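Local coordinates for hypothetical protein PA5026 (PDB 1SH8) that is of unknown function but is probably a thioesterase with a HotDog-type fold, at residues M3-P6 against T7-R11. Numbering follows the deposited sequence.
Sequences MPLP and TELAR
Leu5 and Leu9 meet through one methyl each, CD2 of Leu5 lying 3.9 Å from CD2 of Leu9. CG of Leu9 is anti to the backbone N (chi1 175°), and with chi2 at 52° the CD2 methyl comes back toward Leu5 and Pro6. That methyl also lies near the ring of Pro6. The ring crosses the base of the leucine at a slant, with CG of Pro6 3.8 Å from CB of Leu9. On another side of Leu5, its CB faces the CB of Ala10 at 4.4 Å, a looser approach. Ala10 is the buried residue of this otherwise superficial contact, and Leu5 also rests on Ser75.

The contact packs the loop before helix 7-16 against the first turn of that helix, which comes before the first strand of this HotDog-clan chain. Pro6 takes the N-cap position, and its extended backbone (psi 154°) leads from the loop into the first turn. Its carbonyl O accepts the N-H of Ala10, with N to O at 3.0 Å. The donor lies nearly in line with the carbonyl bond of Pro6. Arg11 N to Thr7 O is the next bond of the same i to i+4 kind. Away from Leu9, Met3 bends at chi3 and brings its CE methyl to 3.5 Å from OG1 of Thr7. Met3 also touches Pro33.

Farther out, Glu8 and Arg11 form a salt bridge within the helix. NH1 of Arg11 donates to OE1 of Glu8 over 2.9 Å, with the carboxylate oxygen close to the guanidinium plane and using its anti lone pair. The backbone O of Glu8 sits over one guanidinium face of Arg11, 3.7 Å above the plane.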
loop_
_atom_site.group_PDB
_atom_site.type_symbol
_atom_site.label_atom_id
_atom_site.label_comp_id
_atom_site.label_asym_id
_atom_site.label_seq_id
_atom_site.Cartn_x
_atom_site.Cartn_y
_atom_site.Cartn_z
ATOM N N MET A 3 -25.168 9.256 14.058
ATOM C CA MET A 3 -23.937 9.514 13.314
ATOM C C MET A 3 -22.938 10.281 14.177
ATOM O O MET A 3 -23.265 11.335 14.723
ATOM C CB MET A 3 -24.243 10.358 12.079
ATOM C CG MET A 3 -25.293 9.782 11.156
ATOM S SD MET A 3 -26.112 11.092 10.227
ATOM C CE MET A 3 -24.755 11.681 9.190
ATOM N N PRO A 4 -21.707 9.763 14.317
ATOM C CA PRO A 4 -20.705 10.462 15.127
ATOM C C PRO A 4 -20.216 11.746 14.448
ATOM O O PRO A 4 -19.644 12.623 15.099
ATOM C CB PRO A 4 -19.597 9.420 15.279
ATOM C CG PRO A 4 -19.695 8.642 14.001
ATOM C CD PRO A 4 -21.196 8.458 13.863
ATOM N N LEU A 5 -20.438 11.845 13.136
ATOM C CA LEU A 5 -20.042 13.025 12.361
ATOM C C LEU A 5 -21.047 13.306 11.251
ATOM O O LEU A 5 -21.654 12.379 10.712
ATOM C CB LEU A 5 -18.676 12.822 11.690
ATOM C CG LEU A 5 -17.365 12.885 12.474
ATOM C CD1 LEU A 5 -16.223 12.534 11.530
ATOM C CD2 LEU A 5 -17.159 14.276 13.066
ATOM N N PRO A 6 -21.247 14.591 10.906
ATOM C CA PRO A 6 -22.187 14.926 9.829
ATOM C C PRO A 6 -21.514 14.497 8.516
ATOM O O PRO A 6 -20.286 14.439 8.434
ATOM C CB PRO A 6 -22.352 16.440 9.966
ATOM C CG PRO A 6 -21.036 16.879 10.532
ATOM C CD PRO A 6 -20.727 15.808 11.556
ATOM N N THR A 7 -22.314 14.204 7.499
ATOM C CA THR A 7 -21.794 13.707 6.227
ATOM C C THR A 7 -20.728 14.494 5.465
ATOM O O THR A 7 -19.717 13.914 5.042
ATOM C CB THR A 7 -22.948 13.414 5.265
ATOM O OG1 THR A 7 -23.913 12.598 5.940
ATOM C CG2 THR A 7 -22.442 12.666 4.035
ATOM N N GLU A 8 -20.934 15.791 5.265
ATOM C CA GLU A 8 -19.952 16.569 4.516
ATOM C C GLU A 8 -18.587 16.604 5.211
ATOM O O GLU A 8 -17.539 16.510 4.559
ATOM C CB GLU A 8 -20.469 17.991 4.271
ATOM C CG GLU A 8 -21.742 18.047 3.435
ATOM C CD GLU A 8 -21.669 17.176 2.184
ATOM O OE1 GLU A 8 -20.708 17.321 1.393
ATOM O OE2 GLU A 8 -22.580 16.340 1.988
ATOM N N LEU A 9 -18.606 16.734 6.535
ATOM C CA LEU A 9 -17.374 16.762 7.302
ATOM C C LEU A 9 -16.694 15.392 7.217
ATOM O O LEU A 9 -15.472 15.305 7.054
ATOM C CB LEU A 9 -17.675 17.137 8.757
ATOM C CG LEU A 9 -16.526 17.108 9.773
ATOM C CD1 LEU A 9 -15.329 17.929 9.286
ATOM C CD2 LEU A 9 -17.045 17.642 11.099
ATOM N N ALA A 10 -17.483 14.319 7.307
ATOM C CA ALA A 10 -16.915 12.971 7.227
ATOM C C ALA A 10 -16.255 12.767 5.867
ATOM O O ALA A 10 -15.167 12.197 5.769
ATOM C CB ALA A 10 -18.003 11.919 7.453
ATOM N N ARG A 11 -16.912 13.249 4.818
ATOM C CA ARG A 11 -16.378 13.125 3.465
ATOM C C ARG A 11 -15.094 13.945 3.326
ATOM O O ARG A 11 -14.106 13.478 2.761
ATOM C CB ARG A 11 -17.433 13.581 2.446
ATOM C CG ARG A 11 -16.972 13.566 0.994
ATOM C CD ARG A 11 -16.368 14.906 0.610
ATOM N NE ARG A 11 -17.347 15.982 0.753
ATOM C CZ ARG A 11 -17.031 17.260 0.937
ATOM N NH1 ARG A 11 -17.989 18.169 1.059
ATOM N NH2 ARG A 11 -15.758 17.627 1.005
#